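PDB 5YYL: major royal jelly protein 1 from Apis mellifera, which is the most abundant protein of royal jelly, binds the sterol 24-methylenecholesterol and probably serves as a nutrient for developing bee larvae. Local coordinates for residues Y42-D47 against P108-A113; D60-Y65 against F393-V398; R134-D139 against L188-L193; V316-L321 against S325-W330; T350-A355 against K384-V389. All blocks are in the same frame, centred on the assembly; numbering follows the deposited sequence.

Contact 1 (Y42-D47 against P108-A113)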
# COMPACT_ATOMS: atom_id res chain seq x y z
N TYR A 42 -28.68 -25.63 -13.53
CA TYR A 42 -28.22 -25.71 -12.14
C TYR A 42 -26.88 -26.45 -11.99
O TYR A 42 -26.46 -27.19 -12.88
CB TYR A 42 -29.30 -26.37 -11.28
CG TYR A 42 -30.64 -25.65 -11.32
CD1 TYR A 42 -31.12 -24.96 -10.20
CD2 TYR A 42 -31.44 -25.66 -12.46
CE1 TYR A 42 -32.34 -24.31 -10.23
CE2 TYR A 42 -32.65 -25.01 -12.50
CZ TYR A 42 -33.10 -24.33 -11.39
OH TYR A 42 -34.31 -23.70 -11.46
N ASP A 43 -26.22 -26.23 -10.86
CA ASP A 43 -25.05 -26.99 -10.43
C ASP A 43 -25.53 -28.20 -9.62
O ASP A 43 -25.63 -28.18 -8.37
CB ASP A 43 -24.09 -26.10 -9.61
CG ASP A 43 -22.78 -26.79 -9.21
OD1 ASP A 43 -22.81 -27.73 -8.39
OD2 ASP A 43 -21.68 -26.36 -9.67
N PHE A 44 -25.82 -29.26 -10.36
CA PHE A 44 -26.17 -30.55 -9.77
C PHE A 44 -24.95 -31.26 -9.15
O PHE A 44 -25.11 -32.07 -8.24
CB PHE A 44 -26.80 -31.44 -10.82
CG PHE A 44 -28.14 -30.96 -11.32
CD1 PHE A 44 -28.26 -30.34 -12.57
CD2 PHE A 44 -29.29 -31.16 -10.57
CE1 PHE A 44 -29.51 -29.92 -13.04
CE2 PHE A 44 -30.53 -30.73 -11.02
CZ PHE A 44 -30.64 -30.12 -12.26
N GLY A 45 -23.75 -30.93 -9.63
CA GLY A 45 -22.49 -31.58 -9.22
C GLY A 45 -21.60 -31.79 -10.43
O GLY A 45 -20.65 -31.03 -10.69
N SER A 46 -21.91 -32.85 -11.18
CA SER A 46 -21.28 -33.13 -12.48
C SER A 46 -22.38 -33.35 -13.51
O SER A 46 -23.56 -33.44 -13.15
N ASP A 47 -22.00 -33.45 -14.79
CA ASP A 47 -22.96 -33.76 -15.87
C ASP A 47 -23.58 -35.16 -15.72
O ASP A 47 -24.64 -35.43 -16.31
CB ASP A 47 -22.31 -33.61 -17.26
N PRO A 108 -30.35 -22.92 1.08
CA PRO A 108 -28.94 -23.02 1.49
C PRO A 108 -28.20 -24.20 0.84
O PRO A 108 -27.10 -24.03 0.32
CB PRO A 108 -29.04 -23.23 2.99
CG PRO A 108 -30.28 -22.49 3.38
CD PRO A 108 -31.22 -22.54 2.21
N ASP A 109 -28.82 -25.37 0.88
CA ASP A 109 -28.33 -26.60 0.25
C ASP A 109 -29.53 -27.23 -0.46
O ASP A 109 -30.63 -26.65 -0.43
CB ASP A 109 -27.74 -27.55 1.32
CG ASP A 109 -28.56 -27.58 2.63
OD1 ASP A 109 -29.77 -27.89 2.59
OD2 ASP A 109 -27.99 -27.25 3.70
N TRP A 110 -29.35 -28.39 -1.09
CA TRP A 110 -30.48 -29.12 -1.72
C TRP A 110 -31.63 -29.56 -0.78
O TRP A 110 -32.73 -29.84 -1.26
CB TRP A 110 -29.97 -30.33 -2.50
CG TRP A 110 -29.22 -29.97 -3.73
CD1 TRP A 110 -27.88 -29.71 -3.83
CD2 TRP A 110 -29.77 -29.81 -5.04
NE1 TRP A 110 -27.56 -29.41 -5.14
CE2 TRP A 110 -28.70 -29.46 -5.90
CE3 TRP A 110 -31.07 -29.92 -5.58
CZ2 TRP A 110 -28.89 -29.24 -7.27
CZ3 TRP A 110 -31.26 -29.70 -6.94
CH2 TRP A 110 -30.17 -29.36 -7.77
N SER A 111 -31.37 -29.62 0.53
CA SER A 111 -32.39 -29.93 1.57
C SER A 111 -33.70 -29.14 1.44
O SER A 111 -34.79 -29.69 1.66
CB SER A 111 -31.80 -29.70 2.97
N PHE A 112 -33.59 -27.86 1.07
CA PHE A 112 -34.75 -26.96 0.93
C PHE A 112 -35.37 -26.97 -0.47
O PHE A 112 -36.46 -26.40 -0.66
CB PHE A 112 -34.37 -25.54 1.36
CG PHE A 112 -33.94 -25.43 2.80
CD1 PHE A 112 -32.65 -25.78 3.18
CD2 PHE A 112 -34.84 -25.02 3.78
CE1 PHE A 112 -32.25 -25.69 4.51
CE2 PHE A 112 -34.45 -24.93 5.10
CZ PHE A 112 -33.15 -25.27 5.47
N ALA A 113 -34.70 -27.61 -1.43
CA ALA A 113 -35.24 -27.82 -2.77
C ALA A 113 -36.37 -28.85 -2.82
O ALA A 113 -37.13 -28.85 -3.79
CB ALA A 113 -34.13 -28.24 -3.72
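Phe-44 and Trp-110 make a small aromatic contact at the protein surface, between two loops. The first loop leads from strand 33-37 to helix 47-56. The second runs from strand 102-106 to strand 124-129. Trp-110 CG is anti to its carbonyl carbon (chi1 -70°), and this sends the indole out toward Phe-44. The two ring planes are nearly parallel, 23° apart. The pair is strongly offset: the Phe-44 ring and the six-membered ring of Trp-110 have centroids 5.5 Å apart and little overlap. The meeting is therefore between the far corner of the indole and one flank of the phenyl group. Trp-110 CH2 lies 3.4 Å from Phe-44 CD2 and 3.5 Å from Phe-44 CE2. The carbonyl Asp-43 O sits at the indole edge, in its plane, 3.6 Å from Trp-110 CZ2. Tyr-42 CB rests over one face of the Phe-44 ring, near its rim. Trp-110 starts a short 3-10 turn, closed by the backbone bond from Ala-113 N to Trp-110 O, 3.0 Å long.

Phe-44 also packs on Arg-49, Arg-50 and Ala-53 of helix 47-56 and meets the ring of Tyr-59. In the second loop, Phe-112 and Phe-157 of strand 153-158 form an edge-to-face pair. The arrangement is plain packing of an N-terminal loop on the connection between two successive sheets, at the surface of what the family and the four-stranded sheets mark as a beta-propeller.

Contact 2 (D60-Y65 against F393-V398)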
# COMPACT_ATOMS: atom_id res chain seq x y z
N ASP A 60 -36.57 -29.78 -16.34
CA ASP A 60 -36.80 -29.39 -17.73
C ASP A 60 -36.45 -27.90 -17.82
O ASP A 60 -37.03 -27.07 -17.10
CB ASP A 60 -38.26 -29.61 -18.15
CG ASP A 60 -38.50 -29.39 -19.66
OD1 ASP A 60 -37.75 -28.64 -20.33
OD2 ASP A 60 -39.48 -29.97 -20.19
N TYR A 61 -35.51 -27.59 -18.70
CA TYR A 61 -35.05 -26.21 -18.90
C TYR A 61 -36.14 -25.28 -19.45
O TYR A 61 -36.11 -24.07 -19.19
CB TYR A 61 -33.81 -26.19 -19.80
CG TYR A 61 -34.06 -26.34 -21.30
CD1 TYR A 61 -34.17 -25.21 -22.12
CD2 TYR A 61 -34.15 -27.60 -21.90
CE1 TYR A 61 -34.38 -25.33 -23.49
CE2 TYR A 61 -34.36 -27.73 -23.27
CZ TYR A 61 -34.47 -26.59 -24.07
OH TYR A 61 -34.69 -26.70 -25.44
N LYS A 62 -37.10 -25.83 -20.18
CA LYS A 62 -38.19 -25.03 -20.77
C LYS A 62 -39.21 -24.51 -19.76
O LYS A 62 -40.03 -23.66 -20.11
CB LYS A 62 -38.91 -25.83 -21.88
CG LYS A 62 -38.09 -26.04 -23.15
CD LYS A 62 -38.89 -26.71 -24.27
CE LYS A 62 -38.62 -28.21 -24.39
NZ LYS A 62 -38.86 -28.96 -23.13
N ASN A 63 -39.19 -25.02 -18.52
CA ASN A 63 -40.16 -24.62 -17.50
C ASN A 63 -39.56 -23.83 -16.33
O ASN A 63 -40.16 -23.77 -15.26
CB ASN A 63 -40.86 -25.87 -16.93
CG ASN A 63 -41.46 -26.76 -18.00
OD1 ASN A 63 -41.73 -26.34 -19.13
ND2 ASN A 63 -41.68 -28.02 -17.64
N ASN A 64 -38.40 -23.20 -16.54
CA ASN A 64 -37.75 -22.45 -15.46
C ASN A 64 -37.91 -20.96 -15.71
O ASN A 64 -37.39 -20.43 -16.69
CB ASN A 64 -36.29 -22.85 -15.32
CG ASN A 64 -36.14 -24.18 -14.61
OD1 ASN A 64 -35.75 -24.25 -13.45
ND2 ASN A 64 -36.50 -25.25 -15.31
N TYR A 65 -38.69 -20.32 -14.84
CA TYR A 65 -39.05 -18.92 -14.98
C TYR A 65 -38.73 -18.21 -13.67
O TYR A 65 -39.13 -18.67 -12.59
CB TYR A 65 -40.54 -18.76 -15.29
CG TYR A 65 -41.05 -19.65 -16.40
CD1 TYR A 65 -40.68 -19.43 -17.73
CD2 TYR A 65 -41.92 -20.73 -16.12
CE1 TYR A 65 -41.15 -20.25 -18.75
CE2 TYR A 65 -42.39 -21.55 -17.13
CZ TYR A 65 -42.00 -21.31 -18.44
OH TYR A 65 -42.47 -22.13 -19.45
N PHE A 393 -41.44 -19.53 -26.10
CA PHE A 393 -40.07 -18.98 -25.99
C PHE A 393 -39.16 -19.46 -27.13
O PHE A 393 -39.37 -20.53 -27.69
CB PHE A 393 -39.41 -19.40 -24.66
CG PHE A 393 -39.67 -18.46 -23.52
CD1 PHE A 393 -39.04 -17.22 -23.47
CD2 PHE A 393 -40.48 -18.83 -22.45
CE1 PHE A 393 -39.25 -16.36 -22.40
CE2 PHE A 393 -40.68 -17.98 -21.38
CZ PHE A 393 -40.06 -16.74 -21.35
N ASN A 394 -38.16 -18.64 -27.47
CA ASN A 394 -37.06 -19.03 -28.39
C ASN A 394 -35.76 -19.11 -27.59
O ASN A 394 -35.06 -18.11 -27.44
CB ASN A 394 -36.92 -18.03 -29.54
CG ASN A 394 -35.78 -18.38 -30.51
OD1 ASN A 394 -34.94 -19.24 -30.23
ND2 ASN A 394 -35.75 -17.69 -31.64
N PHE A 395 -35.42 -20.31 -27.13
CA PHE A 395 -34.26 -20.51 -26.24
C PHE A 395 -32.87 -20.39 -26.90
O PHE A 395 -31.85 -20.52 -26.23
CB PHE A 395 -34.42 -21.83 -25.47
CG PHE A 395 -35.58 -21.83 -24.50
CD1 PHE A 395 -35.47 -21.19 -23.26
CD2 PHE A 395 -36.79 -22.44 -24.82
CE1 PHE A 395 -36.52 -21.18 -22.36
CE2 PHE A 395 -37.85 -22.43 -23.92
CZ PHE A 395 -37.72 -21.81 -22.69
N ASP A 396 -32.82 -20.14 -28.21
CA ASP A 396 -31.61 -19.67 -28.89
C ASP A 396 -31.39 -18.15 -28.73
O ASP A 396 -30.40 -17.62 -29.24
CB ASP A 396 -31.68 -20.03 -30.38
N ASP A 397 -32.31 -17.45 -28.05
CA ASP A 397 -32.18 -16.03 -27.72
C ASP A 397 -32.05 -15.82 -26.21
O ASP A 397 -32.30 -16.72 -25.41
CB ASP A 397 -33.40 -15.25 -28.24
CG ASP A 397 -33.48 -15.25 -29.76
OD2 ASP A 397 -32.60 -14.63 -30.39
N VAL A 398 -31.66 -14.60 -25.84
CA VAL A 398 -31.52 -14.19 -24.45
C VAL A 398 -32.90 -13.80 -23.92
O VAL A 398 -33.59 -12.97 -24.53
CB VAL A 398 -30.59 -12.98 -24.27
CG1 VAL A 398 -30.32 -12.74 -22.78
CG2 VAL A 398 -29.28 -13.16 -25.02
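Tyr-61 CG lies between its backbone N and carbonyl carbon (chi1 78°), and Phe-395 CG is anti to its carbonyl carbon (chi1 -66°). With these torsions the two rings meet as a T-shaped pair. The edge of Tyr-61 points at the face of Phe-395, with planes at 74° and CE1 of Tyr-61 3.8 Å from CG of Phe-395. Phe-393 CB lies over the opposite face of the Phe-395 ring. Lys-62 adds its aliphatic part, CG reaching 3.7 Å from Phe-395 CE2. Its chain then bends back, and NZ forms a salt bridge of 3.0 Å with Asp-60 OD1, on the syn lone pair. The same oxygen accepts from Lys-62 N at 2.9 Å, an Asx turn. Apolar packing also brings Tyr-65 CE1 to 3.5 Å from Phe-393 CE2. Phe-39 borders both Tyr-61 and Phe-395. Tyr-65 and Phe-393 also pack on helix 385-389; the loop with Phe-393 runs from that helix to strand 400-406.

Contact 3 (R134-D139 against L188-L193)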
# COMPACT_ATOMS: atom_id res chain seq x y z
N ARG A 134 -30.97 -10.77 7.72
CA ARG A 134 -31.91 -11.87 7.64
C ARG A 134 -32.49 -11.85 6.23
O ARG A 134 -32.86 -10.79 5.74
CB ARG A 134 -33.05 -11.70 8.66
CG ARG A 134 -32.62 -11.63 10.13
CD ARG A 134 -33.84 -11.61 11.07
NE ARG A 134 -34.46 -10.29 11.26
N LEU A 135 -32.57 -13.02 5.59
CA LEU A 135 -33.24 -13.18 4.30
C LEU A 135 -34.67 -13.71 4.54
O LEU A 135 -34.84 -14.83 5.01
CB LEU A 135 -32.46 -14.14 3.40
CG LEU A 135 -33.18 -14.74 2.19
CD1 LEU A 135 -33.59 -13.64 1.23
CD2 LEU A 135 -32.31 -15.74 1.44
N TRP A 136 -35.67 -12.90 4.19
CA TRP A 136 -37.08 -13.29 4.29
C TRP A 136 -37.51 -13.89 2.98
O TRP A 136 -37.18 -13.35 1.93
CB TRP A 136 -37.95 -12.07 4.60
CG TRP A 136 -37.60 -11.44 5.89
CD1 TRP A 136 -36.58 -10.58 6.12
CD2 TRP A 136 -38.27 -11.62 7.14
NE1 TRP A 136 -36.57 -10.19 7.44
CE2 TRP A 136 -37.60 -10.82 8.09
CE3 TRP A 136 -39.39 -12.36 7.55
CZ2 TRP A 136 -38.00 -10.73 9.43
CZ3 TRP A 136 -39.80 -12.28 8.88
CH2 TRP A 136 -39.09 -11.48 9.81
N VAL A 137 -38.22 -15.02 3.04
CA VAL A 137 -38.71 -15.71 1.83
C VAL A 137 -40.21 -15.95 1.89
O VAL A 137 -40.71 -16.51 2.86
CB VAL A 137 -38.03 -17.07 1.63
CG1 VAL A 137 -38.47 -17.71 0.32
CG2 VAL A 137 -36.51 -16.92 1.68
N LEU A 138 -40.92 -15.54 0.84
CA LEU A 138 -42.35 -15.79 0.69
C LEU A 138 -42.54 -17.02 -0.18
O LEU A 138 -42.47 -16.93 -1.39
CB LEU A 138 -43.08 -14.56 0.08
CG LEU A 138 -44.60 -14.71 -0.17
CD1 LEU A 138 -45.39 -14.80 1.12
CD2 LEU A 138 -45.15 -13.56 -1.00
N ASP A 139 -42.73 -18.18 0.46
CA ASP A 139 -43.11 -19.42 -0.22
C ASP A 139 -44.62 -19.41 -0.38
O ASP A 139 -45.35 -19.38 0.62
CB ASP A 139 -42.65 -20.65 0.58
CG ASP A 139 -43.11 -21.99 -0.03
OD1 ASP A 139 -43.10 -23.00 0.72
OD2 ASP A 139 -43.44 -22.05 -1.25
N LEU A 188 -43.94 -8.88 -1.64
CA LEU A 188 -43.39 -8.93 -0.29
C LEU A 188 -42.61 -7.66 0.00
O LEU A 188 -41.93 -7.10 -0.87
CB LEU A 188 -42.47 -10.14 -0.14
CG LEU A 188 -41.70 -10.37 1.16
CD1 LEU A 188 -42.67 -10.75 2.27
CD2 LEU A 188 -40.64 -11.44 0.94
N ALA A 189 -42.72 -7.21 1.24
CA ALA A 189 -41.98 -6.04 1.71
C ALA A 189 -41.81 -6.18 3.20
O ALA A 189 -42.71 -6.65 3.88
CB ALA A 189 -42.73 -4.78 1.38
N VAL A 190 -40.66 -5.75 3.72
CA VAL A 190 -40.32 -5.96 5.11
C VAL A 190 -39.85 -4.66 5.75
O VAL A 190 -39.07 -3.93 5.17
CB VAL A 190 -39.24 -7.04 5.22
CG1 VAL A 190 -38.87 -7.29 6.68
CG2 VAL A 190 -39.70 -8.32 4.53
N GLN A 191 -40.32 -4.40 6.97
CA GLN A 191 -40.02 -3.18 7.72
C GLN A 191 -39.33 -3.58 9.04
O GLN A 191 -39.99 -3.74 10.06
CB GLN A 191 -41.33 -2.42 7.96
CG GLN A 191 -41.23 -0.95 8.33
CD GLN A 191 -42.61 -0.29 8.28
OE1 GLN A 191 -43.58 -0.81 8.85
NE2 GLN A 191 -42.70 0.84 7.58
N SER A 192 -38.02 -3.77 9.01
CA SER A 192 -37.26 -4.04 10.24
C SER A 192 -37.19 -2.77 11.11
O SER A 192 -36.33 -1.91 10.90
CB SER A 192 -35.86 -4.57 9.92
N LEU A 193 -38.12 -2.67 12.06
CA LEU A 193 -38.18 -1.54 13.00
C LEU A 193 -37.06 -1.62 14.07
O LEU A 193 -36.44 -0.61 14.38
CB LEU A 193 -39.56 -1.45 13.67
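Trp-136 meets Val-190 from CB out to the five-membered ring. Its CB is 4.1 Å from Val-190 CG2, and its CG is 4.0 Å from the same methyl. Further out the other methyl takes over: Val-190 CG1 lies near CD1 and CE2 of the indole and 3.8 Å from NE1. This methyl stands over one face of the five-membered ring as a CH-pi contact, 4.0 Å from the ring centroid and 17° off the normal. The indole N-H is used elsewhere, in a hydrogen bond from NE1 to Asp-130 OD2, which helps fix the ring's rotation. Val-190 reaches the indole with both methyls because CG1 is anti to its backbone N, leaving CG2 beside that N.

The two strands belong to successive blades of the propeller. Their sheets pack face to face without sharing a backbone pair. The strand segments approach to 8.5 Å, with their directions 147° apart, so side chains fill the space between them. Two residues along, Leu-188 CD2 lies 4.1 Å from Leu-138 CB and equally far from the carbonyl Trp-136 O. Val-203 and Ile-205 of strand 201-207 extend this apolar layer: Val-203 touches Trp-136 and Leu-188, and Ile-205 touches Leu-138.

Contact 4 (V316-L321 against S325-W330)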
# COMPACT_ATOMS: atom_id res chain seq x y z
N VAL A 316 -37.00 8.13 -4.05
CA VAL A 316 -37.37 8.00 -5.46
C VAL A 316 -38.04 6.64 -5.68
O VAL A 316 -37.44 5.59 -5.40
CB VAL A 316 -36.14 8.07 -6.37
CG1 VAL A 316 -36.56 8.07 -7.83
CG2 VAL A 316 -35.32 9.32 -6.03
N LEU A 317 -39.28 6.65 -6.19
CA LEU A 317 -40.03 5.42 -6.52
C LEU A 317 -39.78 5.07 -7.98
O LEU A 317 -40.02 5.89 -8.86
CB LEU A 317 -41.54 5.62 -6.35
CG LEU A 317 -42.48 4.51 -6.87
CD1 LEU A 317 -42.63 3.37 -5.86
CD2 LEU A 317 -43.86 5.05 -7.24
N PHE A 318 -39.32 3.85 -8.22
CA PHE A 318 -39.16 3.31 -9.56
C PHE A 318 -40.23 2.27 -9.80
O PHE A 318 -40.66 1.59 -8.87
CB PHE A 318 -37.79 2.69 -9.73
CG PHE A 318 -36.68 3.69 -9.78
CD1 PHE A 318 -36.25 4.20 -10.99
CD2 PHE A 318 -36.08 4.12 -8.60
CE1 PHE A 318 -35.23 5.13 -11.04
CE2 PHE A 318 -35.06 5.06 -8.64
CZ PHE A 318 -34.64 5.57 -9.86
N PHE A 319 -40.64 2.16 -11.07
CA PHE A 319 -41.67 1.21 -11.46
C PHE A 319 -41.62 0.87 -12.94
O PHE A 319 -41.35 1.72 -13.77
CB PHE A 319 -43.05 1.75 -11.09
CG PHE A 319 -43.33 3.12 -11.62
CD1 PHE A 319 -43.85 3.29 -12.89
CD2 PHE A 319 -43.10 4.25 -10.83
CE1 PHE A 319 -44.11 4.56 -13.38
CE2 PHE A 319 -43.36 5.52 -11.31
CZ PHE A 319 -43.87 5.67 -12.59
N GLY A 320 -41.91 -0.38 -13.25
CA GLY A 320 -41.91 -0.85 -14.61
C GLY A 320 -43.23 -0.52 -15.30
O GLY A 320 -44.29 -0.69 -14.72
N LEU A 321 -43.13 -0.07 -16.54
CA LEU A 321 -44.27 0.30 -17.33
C LEU A 321 -44.47 -0.78 -18.38
O LEU A 321 -43.74 -0.84 -19.35
CB LEU A 321 -44.03 1.68 -17.94
CG LEU A 321 -44.06 2.82 -16.91
CD1 LEU A 321 -43.19 4.00 -17.30
CD2 LEU A 321 -45.47 3.30 -16.65
N SER A 325 -42.64 -1.06 -22.09
CA SER A 325 -41.44 -1.85 -21.78
C SER A 325 -40.34 -0.90 -21.34
O SER A 325 -39.28 -0.79 -21.94
CB SER A 325 -41.05 -2.78 -22.94
OG SER A 325 -40.31 -2.11 -23.93
N ALA A 326 -40.67 -0.18 -20.27
CA ALA A 326 -39.87 0.92 -19.78
C ALA A 326 -39.82 0.90 -18.28
O ALA A 326 -40.52 0.11 -17.62
CB ALA A 326 -40.45 2.23 -20.24
N LEU A 327 -38.94 1.74 -17.75
CA LEU A 327 -38.82 1.96 -16.33
C LEU A 327 -39.16 3.41 -16.09
O LEU A 327 -38.64 4.28 -16.78
CB LEU A 327 -37.38 1.65 -15.88
CG LEU A 327 -36.98 1.94 -14.43
CD1 LEU A 327 -37.95 1.29 -13.45
CD2 LEU A 327 -35.54 1.51 -14.20
N GLY A 328 -40.04 3.66 -15.15
CA GLY A 328 -40.46 5.01 -14.80
C GLY A 328 -40.05 5.34 -13.39
O GLY A 328 -39.76 4.44 -12.59
N CYS A 329 -40.03 6.63 -13.07
CA CYS A 329 -39.75 7.05 -11.71
C CYS A 329 -40.66 8.18 -11.26
O CYS A 329 -41.34 8.80 -12.07
CB CYS A 329 -38.28 7.46 -11.54
SG CYS A 329 -37.75 8.77 -12.66
N TRP A 330 -40.63 8.44 -9.96
CA TRP A 330 -41.37 9.52 -9.34
C TRP A 330 -40.78 9.79 -7.96
O TRP A 330 -40.65 8.87 -7.17
CB TRP A 330 -42.84 9.15 -9.21
CG TRP A 330 -43.60 10.09 -8.35
CD1 TRP A 330 -43.99 11.34 -8.67
CD2 TRP A 330 -44.06 9.86 -7.01
NE1 TRP A 330 -44.68 11.92 -7.62
CE2 TRP A 330 -44.73 11.03 -6.59
CE3 TRP A 330 -43.97 8.79 -6.12
CZ2 TRP A 330 -45.29 11.16 -5.32
CZ3 TRP A 330 -44.54 8.91 -4.85
CH2 TRP A 330 -45.19 10.09 -4.47
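A beta hairpin pairs Leu-317 with Trp-330, Phe-319 with Gly-328 and Leu-321 with Ala-326 as hydrogen-bonded antiparallel pairs. Each pair contributes two backbone bonds. The straightest is Leu-321 N to Ala-326 O, 2.8 Å at 177°. At the turn, Ser-325 and Ala-326 both face Leu-321, a G1 beta bulge. Gly-328 has no side chain, and its CA makes a CH-pi contact over the face of the Phe-319 ring, 4.2 Å from the ring centroid. Phe-319 CG sits between its own N and carbonyl carbon (chi1 54°), which turns the ring back across the partner strand.

These are the two inner strands of a four-stranded propeller blade, flanked by 306-311 and 342-346. On the face of Phe-318, Leu-327 and Cys-329, the CB of Cys-329 stands over the Phe-318 ring, 3.9 Å from CE1. Cys-329 SG is joined by a disulfide to Cys-416, and Phe-318 packs on helix 407-411. On the other face, Leu-317 CD2 touches Trp-330 CE3 at 3.9 Å.

Contact 5 (T350-A355 against K384-V389)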
# COMPACT_ATOMS: atom_id res chain seq x y z
N THR A 350 -34.75 -5.52 -24.11
CA THR A 350 -34.23 -5.86 -22.78
C THR A 350 -35.16 -5.67 -21.59
O THR A 350 -34.87 -6.22 -20.53
CB THR A 350 -32.90 -5.12 -22.48
OG1 THR A 350 -33.14 -3.71 -22.35
CG2 THR A 350 -31.89 -5.38 -23.58
N LEU A 351 -36.26 -4.92 -21.72
CA LEU A 351 -37.12 -4.58 -20.55
C LEU A 351 -38.59 -5.01 -20.69
O LEU A 351 -39.51 -4.27 -20.31
CB LEU A 351 -37.05 -3.07 -20.27
CG LEU A 351 -35.73 -2.52 -19.77
CD1 LEU A 351 -35.72 -1.01 -19.94
CD2 LEU A 351 -35.50 -2.90 -18.32
N GLN A 352 -38.82 -6.21 -21.20
CA GLN A 352 -40.17 -6.60 -21.61
C GLN A 352 -41.16 -6.83 -20.44
O GLN A 352 -42.29 -6.35 -20.49
CB GLN A 352 -40.13 -7.76 -22.60
CG GLN A 352 -39.44 -7.40 -23.90
CD GLN A 352 -39.73 -8.35 -25.05
OE1 GLN A 352 -40.51 -9.29 -24.92
NE2 GLN A 352 -39.12 -8.09 -26.21
N MET A 353 -40.76 -7.55 -19.39
CA MET A 353 -41.52 -7.55 -18.15
C MET A 353 -40.59 -7.42 -16.95
O MET A 353 -39.90 -8.36 -16.56
CB MET A 353 -42.39 -8.79 -18.02
CG MET A 353 -43.15 -8.87 -16.68
SD MET A 353 -44.49 -7.64 -16.37
CE MET A 353 -45.08 -8.20 -14.78
N ILE A 354 -40.59 -6.25 -16.33
CA ILE A 354 -39.78 -6.03 -15.14
C ILE A 354 -40.46 -6.78 -13.98
O ILE A 354 -41.37 -6.27 -13.34
CB ILE A 354 -39.57 -4.53 -14.86
CG1 ILE A 354 -38.76 -3.92 -16.00
CG2 ILE A 354 -38.84 -4.32 -13.55
CD1 ILE A 354 -38.70 -2.41 -15.97
N ALA A 355 -40.03 -8.02 -13.75
CA ALA A 355 -40.60 -8.85 -12.71
C ALA A 355 -40.08 -8.51 -11.33
O ALA A 355 -40.71 -8.87 -10.33
CB ALA A 355 -40.33 -10.31 -12.99
N LYS A 384 -39.27 -12.30 -19.63
CA LYS A 384 -40.23 -12.00 -20.68
C LYS A 384 -41.53 -12.77 -20.39
O LYS A 384 -41.85 -13.75 -21.08
CB LYS A 384 -39.64 -12.37 -22.03
CG LYS A 384 -38.45 -11.49 -22.40
CD LYS A 384 -38.27 -11.30 -23.91
CE LYS A 384 -37.41 -12.37 -24.54
NZ LYS A 384 -36.92 -11.91 -25.87
N MET A 385 -42.25 -12.31 -19.36
CA MET A 385 -43.54 -12.90 -18.94
C MET A 385 -44.54 -13.03 -20.09
O MET A 385 -45.32 -13.98 -20.11
CB MET A 385 -44.19 -12.10 -17.79
CG MET A 385 -45.52 -12.69 -17.32
SD MET A 385 -46.09 -12.21 -15.67
CE MET A 385 -45.28 -13.42 -14.63
N GLN A 386 -44.51 -12.09 -21.03
CA GLN A 386 -45.34 -12.21 -22.23
C GLN A 386 -45.10 -13.53 -23.00
O GLN A 386 -46.06 -14.10 -23.53
CB GLN A 386 -45.21 -10.98 -23.14
CG GLN A 386 -44.07 -10.98 -24.14
CD GLN A 386 -42.73 -10.97 -23.49
OE1 GLN A 386 -42.58 -10.64 -22.32
NE2 GLN A 386 -41.72 -11.31 -24.26
N LYS A 387 -43.86 -14.00 -23.03
CA LYS A 387 -43.54 -15.29 -23.67
C LYS A 387 -43.86 -16.53 -22.80
O LYS A 387 -44.04 -17.62 -23.35
CB LYS A 387 -42.07 -15.33 -24.14
CG LYS A 387 -41.73 -14.29 -25.22
CD LYS A 387 -41.77 -14.82 -26.65
N MET A 388 -43.91 -16.39 -21.47
CA MET A 388 -44.37 -17.50 -20.60
C MET A 388 -45.86 -17.79 -20.80
O MET A 388 -46.24 -18.95 -20.93
CB MET A 388 -44.12 -17.21 -19.11
CG MET A 388 -44.54 -18.35 -18.18
SD MET A 388 -44.61 -18.03 -16.41
CE MET A 388 -45.23 -16.35 -16.33
N VAL A 389 -46.67 -16.73 -20.80
CA VAL A 389 -48.13 -16.83 -20.93
C VAL A 389 -48.53 -17.74 -22.09
O VAL A 389 -49.26 -18.71 -21.91
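Lys-384 CD lies over one face of the Gln-352 amide, 3.5 Å from Gln-352 CD. The lysine thus meets this flat group with the aliphatic part of its chain, and the two side chains run at a slant to each other. Beyond the amide oxygen stands the Gln-386 side chain, but the placing of its amide is doubtful. At the other end of the Gln-352 amide, NE2 gives a hydrogen bond to Asp-348 O, in the chain just before. This bond helps fix the rotation of the amide.

The contact joins the chain leading into strand 353-361 to helix 385-389. That helix directly follows strand 373-383, the antiparallel neighbour of 353-361 in the mixed sheet of the propeller. Lys-387 N bonds to Lys-384 O at 2.8 Å in the first turn of the helix. Next to the amide, Met-353 and Met-385 run side by side and point the same way. Met-353 CG is anti to the backbone N (chi1 177°), which lays it beside Met-385. Their closest approach is 3.6 Å, from Met-353 CG to Met-385 CB. Lys-384 also packs on Phe-393 and Asn-399.

Overall arrangement
From the N terminus, contact 1 opens at 42-47 and contact 2 at 60-65. Contact 1 closes first, at 108-113, so the two cross. They also touch: Tyr-42 OH probably hydrogen-bonds to Asn-64 OD1. Contacts 3, 4 and 5 then follow in series. Contact 3 joins successive blades, contact 4 closes a hairpin within one blade, and contact 5 ties the approach to strand 353-361 to helix 385-389. All three nest inside the long loop that contact 2 closes at 393-398, which brings an N-terminal segment to a late one. Contact 5 touches contact 2 through Phe-393 and contact 4 through Leu-351 and Ile-354. Contacts 3 and 4 lie on opposite sides of the chain's centre.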